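Side-chain contacts in blue (Type 1) copper domain protein (Nitrosopumilus maritimus, PDB 5FC9), which probably transfers electrons through a single type 1 copper ion, which it holds in an open site within this cupredoxin domain: residues Ile4-Gly9 with Val40-Gln45; Val32-Asp37 with Gln55-Pro60; Ser46-Val49 with Val53-Leu56. All coordinates share one frame; numbering follows the deposited sequence.

Contact 1 of 3, residues Ile4-Gly9 with Val40-Gln45; sequences IIIPNG and VPHNIQ. With CU (copper (II) ion), chain E.
With chi1 at -48°, Ile6 has CG2 opposite its backbone N and CG1 beside that N, a rotation that puts Ile6 CG2 over the imidazole of His42 and leaves CG1 to carry CD1 toward Ile44. This is the copper end of a cupredoxin β-sandwich: Ile6 closes the edge strand 3-6 of one sheet, and His42 sits in the loop that leads to strand 45-47 of the other. The contact is buried, and no hydrogen bond crosses it. Ile6 CG2 makes a CH-pi contact with the His42 ring, 3.9 Å from its centroid and 25° off the normal, displaced toward the rim so that its nearest ring atom is His42 CD2 at 3.6 Å. Ile6 CD1 passes His42 CB and meets Ile44 CD1 at 4.0 Å. Exchanging Ile6 for an alanine would probably leave one face of the His42 ring without its methyl cover and open a gap beside Ile44 CD1. Methyl packing is one of several restraints on this ligand. Asp38 OD2 takes a hydrogen bond from His42 NE2, and with ND1 fixed on the metal the ring is held at two of its corners and has little freedom to turn. Beyond Ile44, Trp34 and Tyr80 continue the core between the sheets. The copper itself is shared with Cys82 and His85, and the rings of the two histidines meet at a steep angle. His42 ND1 binds the copper at 2.0 Å, and the oxygen of a water lies 2.2 Å from the same copper ion.

Contact 2 of 3, residues Val32-Asp37 with Gln55-Pro60; sequences VTWTND and QLFNSP
Ser59 OG, a few residues along the chain from where Phe57 meets Trp34, is gripped twice: it gives its proton to Pro60 O at 2.7 Å and receives the backbone N-H of Ile44. The bond to Pro60 O arrives tilted 30° from the carbonyl plane. In this cupredoxin sandwich the contact joins strand 30-36 of one sheet to the loop after strand 53-54, across the hydrophobic core. Trp34 and Phe57 alone carry it. Phe57 has its CG wedged between backbone N and carbonyl carbon (chi1 52°), which swings the ring inward to the six-membered end of the indole. The two ring planes are close to parallel, 21° apart, but so far slid that they barely overlap, with the centroids of the Trp34 six-membered ring and the Phe57 ring 5.6 Å apart. Touching is confined to CZ2 and CH2 of Trp34 and CD2 and CE2 of Phe57, and no true stack forms. Each ring finds an edge-to-face partner elsewhere, Trp34 in Tyr80 and Phe57 in Phe72, while Ile44 packs against both. Further round the loop, Asn58 OD1 accepts the Leu56 N-H, N to O 3.0 Å, in the carbonyl plane, a bond within the corner at Gln55-Phe57 and the residue after it. In the core, the closest atoms are Trp34 CH2 and Phe57 CE2, 3.8 Å apart.

Contact 3 of 3, residues Ser46-Val49 with Val53-Leu56; sequences SIDV and VIQL
Ser46-Val49 and Val53-Leu56 run antiparallel where they touch, with Ile47 and Val53 as a non-hydrogen-bonded pair 4.4 Å apart between CA atoms, but the chain turns a corner at Gln55 and Leu56 and the two directions end up 120° apart. Next to that pair the backbone bond is nearly straight: Ile54 N gives its hydrogen to Ser46 O at 2.9 Å, 165° at the hydrogen. Ser46 O also takes a CA-H...O contact from Val53 CA at 3.5 Å. Ser46 points its side chain at the other segment, and with chi1 at 44° the hydroxyl stands between its own N and carbonyl carbon, facing the corner. There Ser46 OG lies 2.9 Å from Ile54 O, an acceptor its proton may use, though it has another within range. Ser46 OG also accepts the N-H of Phe57, so this oxygen of a buried residue is tied to the corner itself. Leu56 CB packs beside the same hydroxyl, 3.6 Å from Ser46 OG. The arrangement is a short β-hairpin appended to the cupredoxin sandwich: strand 45-47 is the edge of the sheet that continues through strand 76-81, and 53-54 folds back along it. Ile54 lies over the hairpin backbone, its CG1 against the Ser46 carbonyl and Ile54 CD1 3.8 Å from Ile47 O. Ile54 CG2, the other branch, meets Asp48 CB at 3.9 Å. The Asp48 carboxylate serves the connecting turn, where OD1 accepts the Lys52 N-H. Ile47 and Val53 splay apart, and their CG2 atoms only approach to 4.4 Å. With its side chain leaving the backbone away from Val53-Leu56, Ile47 packs against Phe18 of the second subunit and against Tyr81 of its own chain.

How the contacts relate
The three contacts run from the copper end of the domain to the hairpin that borders it. Centres of contacts 1 and 2 are about 9 Å apart, those of 2 and 3 about 13 Å, and those of 1 and 3 about 17 Å, on opposite sides of the chain's centre. Contacts 1 and 2 cross along the chain and both reach one sheet, where strands 3-6 and 30-36 are neighbours. Contact 3 follows contact 1 in sequence and shares Gln55 and Leu56 with contact 2. The loop of His42 runs on into strand 45-47 and the hairpin, and Phe57 of contact 2 hydrogen-bonds to Ser46 of contact 3. The second subunit touches contact 3 but neither contact 1 nor contact 2.

Contact 1 of 3, residues Ile4-Gly9 with Val40-Gln45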
# COMPACT_ATOMS: atom_id res chain seq x y z
N ILE A 4 4.47 -21.71 12.31
CA ILE A 4 4.10 -20.45 11.69
C ILE A 4 3.34 -20.79 10.42
O ILE A 4 3.82 -21.56 9.60
CB ILE A 4 5.33 -19.59 11.35
CG1 ILE A 4 6.11 -19.25 12.62
CG2 ILE A 4 4.89 -18.32 10.59
CD1 ILE A 4 7.55 -18.85 12.40
N ILE A 5 2.16 -20.19 10.25
CA ILE A 5 1.37 -20.42 9.07
C ILE A 5 1.49 -19.25 8.10
O ILE A 5 1.41 -18.10 8.52
CB ILE A 5 -0.11 -20.60 9.41
CG1 ILE A 5 -0.29 -21.79 10.36
CG2 ILE A 5 -0.94 -20.77 8.13
CD1 ILE A 5 -1.73 -22.10 10.67
N ILE A 6 1.72 -19.55 6.82
CA ILE A 6 1.59 -18.55 5.77
C ILE A 6 0.16 -18.65 5.25
O ILE A 6 -0.20 -19.64 4.60
CB ILE A 6 2.61 -18.76 4.62
CG1 ILE A 6 4.02 -18.99 5.16
CG2 ILE A 6 2.58 -17.58 3.67
CD1 ILE A 6 5.02 -19.39 4.07
N PRO A 7 -0.68 -17.65 5.55
CA PRO A 7 -2.10 -17.84 5.25
C PRO A 7 -2.47 -17.53 3.81
O PRO A 7 -1.72 -16.88 3.06
CB PRO A 7 -2.79 -16.86 6.19
CG PRO A 7 -1.81 -15.72 6.29
CD PRO A 7 -0.45 -16.41 6.32
N ASN A 8 -3.65 -17.99 3.42
CA ASN A 8 -4.22 -17.56 2.16
C ASN A 8 -4.29 -16.05 2.16
O ASN A 8 -4.73 -15.44 3.13
CB ASN A 8 -5.60 -18.16 1.96
CG ASN A 8 -6.20 -17.76 0.63
OD1 ASN A 8 -6.92 -16.77 0.54
ND2 ASN A 8 -5.90 -18.52 -0.41
N GLY A 9 -3.84 -15.45 1.07
CA GLY A 9 -3.85 -14.00 0.95
C GLY A 9 -2.56 -13.32 1.37
O GLY A 9 -2.47 -12.09 1.35
N VAL A 40 -0.27 -19.50 -3.67
CA VAL A 40 0.88 -19.22 -4.53
C VAL A 40 2.15 -19.69 -3.82
O VAL A 40 2.14 -19.88 -2.60
CB VAL A 40 1.01 -17.71 -4.88
CG1 VAL A 40 -0.25 -17.21 -5.60
CG2 VAL A 40 1.31 -16.88 -3.64
N PRO A 41 3.24 -19.87 -4.57
CA PRO A 41 4.49 -20.26 -3.90
C PRO A 41 5.03 -19.17 -2.96
O PRO A 41 4.83 -17.97 -3.21
CB PRO A 41 5.47 -20.49 -5.06
CG PRO A 41 4.61 -20.71 -6.25
CD PRO A 41 3.39 -19.87 -6.04
N HIS A 42 5.70 -19.61 -1.90
CA HIS A 42 6.37 -18.72 -0.98
C HIS A 42 7.71 -19.31 -0.64
O HIS A 42 7.95 -20.48 -0.91
CB HIS A 42 5.55 -18.52 0.29
CG HIS A 42 4.33 -17.70 0.08
ND1 HIS A 42 4.38 -16.35 -0.22
CD2 HIS A 42 3.01 -18.02 0.14
CE1 HIS A 42 3.15 -15.88 -0.35
NE2 HIS A 42 2.30 -16.87 -0.14
N ASN A 43 8.58 -18.52 -0.04
CA ASN A 43 9.76 -19.10 0.59
C ASN A 43 10.04 -18.38 1.90
O ASN A 43 9.39 -17.38 2.23
CB ASN A 43 10.98 -19.08 -0.35
CG ASN A 43 11.36 -17.69 -0.79
OD1 ASN A 43 11.63 -16.82 0.04
ND2 ASN A 43 11.40 -17.46 -2.09
N ILE A 44 10.96 -18.94 2.67
CA ILE A 44 11.33 -18.40 3.97
C ILE A 44 12.83 -18.17 3.96
O ILE A 44 13.60 -19.12 3.85
CB ILE A 44 10.94 -19.36 5.12
CG1 ILE A 44 9.41 -19.54 5.18
CG2 ILE A 44 11.49 -18.87 6.45
CD1 ILE A 44 8.64 -18.27 5.49
N GLN A 45 13.26 -16.92 4.07
CA GLN A 45 14.69 -16.60 4.08
C GLN A 45 15.05 -15.71 5.26
O GLN A 45 14.47 -14.64 5.43
CB GLN A 45 15.11 -15.89 2.79
CG GLN A 45 14.64 -16.55 1.52
CD GLN A 45 15.37 -17.82 1.23
OE1 GLN A 45 16.56 -17.93 1.52
NE2 GLN A 45 14.67 -18.79 0.65
CU CU E . 5.82 -15.00 -0.34
O HOH W 1 5.44 -14.20 1.72

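Contact 2 of 3, residues Val32-Asp37 with Gln55-Pro60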
# COMPACT_ATOMS: atom_id res chain seq x y z
N VAL A 32 11.04 -25.31 14.56
CA VAL A 32 9.96 -24.48 14.04
C VAL A 32 9.52 -24.99 12.67
O VAL A 32 10.35 -25.31 11.83
CB VAL A 32 10.40 -23.00 13.93
CG1 VAL A 32 9.32 -22.17 13.23
CG2 VAL A 32 10.70 -22.46 15.30
N THR A 33 8.21 -25.08 12.46
CA THR A 33 7.67 -25.55 11.19
C THR A 33 6.81 -24.48 10.53
O THR A 33 5.81 -24.05 11.11
CB THR A 33 6.83 -26.83 11.36
OG1 THR A 33 7.62 -27.83 12.01
CG2 THR A 33 6.36 -27.35 10.01
N TRP A 34 7.20 -24.07 9.33
CA TRP A 34 6.36 -23.19 8.51
C TRP A 34 5.51 -24.03 7.57
O TRP A 34 6.01 -24.99 6.99
CB TRP A 34 7.21 -22.24 7.66
CG TRP A 34 7.86 -21.08 8.36
CD1 TRP A 34 7.41 -19.78 8.40
CD2 TRP A 34 9.12 -21.08 9.03
NE1 TRP A 34 8.30 -18.99 9.08
CE2 TRP A 34 9.36 -19.77 9.49
CE3 TRP A 34 10.07 -22.08 9.32
CZ2 TRP A 34 10.50 -19.42 10.20
CZ3 TRP A 34 11.21 -21.72 10.03
CH2 TRP A 34 11.40 -20.41 10.47
N THR A 35 4.25 -23.63 7.38
CA THR A 35 3.41 -24.29 6.40
C THR A 35 2.87 -23.23 5.44
O THR A 35 2.38 -22.20 5.89
CB THR A 35 2.24 -25.04 7.05
OG1 THR A 35 2.76 -26.05 7.92
CG2 THR A 35 1.38 -25.70 5.99
N ASN A 36 2.96 -23.50 4.14
CA ASN A 36 2.34 -22.61 3.17
C ASN A 36 0.88 -22.98 2.91
O ASN A 36 0.59 -23.94 2.21
CB ASN A 36 3.11 -22.62 1.84
CG ASN A 36 2.55 -21.60 0.85
OD1 ASN A 36 1.75 -20.76 1.23
ND2 ASN A 36 2.98 -21.67 -0.41
N ASP A 37 -0.04 -22.21 3.49
CA ASP A 37 -1.47 -22.43 3.28
C ASP A 37 -2.01 -21.54 2.17
O ASP A 37 -3.19 -21.61 1.83
CB ASP A 37 -2.26 -22.17 4.56
CG ASP A 37 -2.24 -23.34 5.52
OD1 ASP A 37 -1.75 -24.43 5.15
OD2 ASP A 37 -2.73 -23.17 6.65
N GLN A 55 22.64 -16.42 5.36
CA GLN A 55 22.53 -17.87 5.42
C GLN A 55 22.34 -18.32 6.86
O GLN A 55 23.25 -18.22 7.68
CB GLN A 55 23.77 -18.52 4.80
CG GLN A 55 24.10 -18.02 3.42
CD GLN A 55 22.88 -17.99 2.51
OE1 GLN A 55 22.15 -18.97 2.39
NE2 GLN A 55 22.65 -16.85 1.87
N LEU A 56 21.14 -18.77 7.19
CA LEU A 56 20.88 -19.32 8.51
C LEU A 56 19.69 -20.28 8.41
O LEU A 56 19.80 -21.45 8.75
CB LEU A 56 20.61 -18.23 9.53
CG LEU A 56 20.43 -18.76 10.96
CD1 LEU A 56 21.69 -19.47 11.47
CD2 LEU A 56 20.01 -17.66 11.90
N PHE A 57 18.56 -19.78 7.92
CA PHE A 57 17.48 -20.69 7.56
C PHE A 57 16.85 -20.17 6.27
O PHE A 57 16.41 -19.02 6.18
CB PHE A 57 16.45 -20.87 8.69
CG PHE A 57 15.89 -19.59 9.26
CD1 PHE A 57 16.58 -18.88 10.23
CD2 PHE A 57 14.65 -19.12 8.84
CE1 PHE A 57 16.05 -17.72 10.77
CE2 PHE A 57 14.12 -17.96 9.37
CZ PHE A 57 14.82 -17.26 10.33
N ASN A 58 16.89 -21.02 5.26
CA ASN A 58 16.62 -20.61 3.90
C ASN A 58 15.95 -21.75 3.16
O ASN A 58 16.58 -22.75 2.80
CB ASN A 58 17.92 -20.22 3.18
CG ASN A 58 18.73 -19.20 3.97
OD1 ASN A 58 19.50 -19.56 4.86
ND2 ASN A 58 18.57 -17.91 3.63
N SER A 59 14.65 -21.58 2.93
CA SER A 59 13.83 -22.65 2.39
C SER A 59 13.91 -22.76 0.88
O SER A 59 14.27 -21.81 0.18
CB SER A 59 12.37 -22.44 2.81
OG SER A 59 11.74 -21.57 1.89
N PRO A 60 13.58 -23.94 0.35
CA PRO A 60 13.29 -24.05 -1.08
C PRO A 60 11.97 -23.34 -1.36
O PRO A 60 11.29 -22.94 -0.41
CB PRO A 60 13.17 -25.57 -1.31
CG PRO A 60 13.67 -26.21 -0.07
CD PRO A 60 13.44 -25.24 1.03

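Contact 3 of 3, residues Ser46-Val49 with Val53-Leu56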
# COMPACT_ATOMS: atom_id res chain seq x y z
N SER A 46 16.05 -16.13 6.03
CA SER A 46 16.59 -15.27 7.08
C SER A 46 17.24 -14.04 6.44
O SER A 46 17.89 -14.15 5.39
CB SER A 46 17.60 -16.05 7.93
OG SER A 46 18.44 -16.81 7.10
N ILE A 47 17.01 -12.87 7.03
CA ILE A 47 17.54 -11.62 6.46
C ILE A 47 18.24 -10.78 7.51
O ILE A 47 18.02 -10.96 8.71
CB ILE A 47 16.44 -10.75 5.82
CG1 ILE A 47 15.32 -10.47 6.84
CG2 ILE A 47 15.93 -11.40 4.56
CD1 ILE A 47 14.41 -9.27 6.44
N ASP A 48 19.07 -9.86 7.02
CA ASP A 48 19.70 -8.84 7.87
C ASP A 48 18.87 -7.56 7.90
O ASP A 48 17.79 -7.52 7.32
CB ASP A 48 21.15 -8.52 7.40
CG ASP A 48 21.23 -7.94 5.97
OD1 ASP A 48 20.23 -7.39 5.45
OD2 ASP A 48 22.32 -8.02 5.36
N VAL A 49 19.37 -6.53 8.57
CA VAL A 49 18.64 -5.28 8.75
C VAL A 49 18.35 -4.57 7.43
O VAL A 49 17.39 -3.80 7.32
CB VAL A 49 19.42 -4.30 9.67
CG1 VAL A 49 19.47 -4.83 11.09
CG2 VAL A 49 20.82 -4.07 9.14
N VAL A 53 19.41 -11.31 2.07
CA VAL A 53 19.28 -12.67 2.55
C VAL A 53 20.60 -13.10 3.17
O VAL A 53 21.66 -12.90 2.57
CB VAL A 53 18.88 -13.63 1.42
CG1 VAL A 53 18.92 -15.08 1.89
CG2 VAL A 53 17.48 -13.30 0.91
N ILE A 54 20.54 -13.66 4.37
CA ILE A 54 21.73 -14.20 5.03
C ILE A 54 21.54 -15.69 5.17
O ILE A 54 20.43 -16.19 5.10
CB ILE A 54 21.99 -13.55 6.40
CG1 ILE A 54 20.82 -13.80 7.37
CG2 ILE A 54 22.30 -12.07 6.22
CD1 ILE A 54 21.00 -13.24 8.77
N GLN A 55 22.64 -16.42 5.36
CA GLN A 55 22.53 -17.87 5.42
C GLN A 55 22.34 -18.32 6.86
O GLN A 55 23.25 -18.22 7.68
CB GLN A 55 23.77 -18.52 4.80
CG GLN A 55 24.10 -18.02 3.42
CD GLN A 55 22.88 -17.99 2.51
OE1 GLN A 55 22.15 -18.97 2.39
NE2 GLN A 55 22.65 -16.85 1.87
N LEU A 56 21.14 -18.77 7.19
CA LEU A 56 20.88 -19.32 8.51
C LEU A 56 19.69 -20.28 8.41
O LEU A 56 19.80 -21.45 8.75
CB LEU A 56 20.61 -18.23 9.53
CG LEU A 56 20.43 -18.76 10.96
CD1 LEU A 56 21.69 -19.47 11.47
CD2 LEU A 56 20.01 -17.66 11.90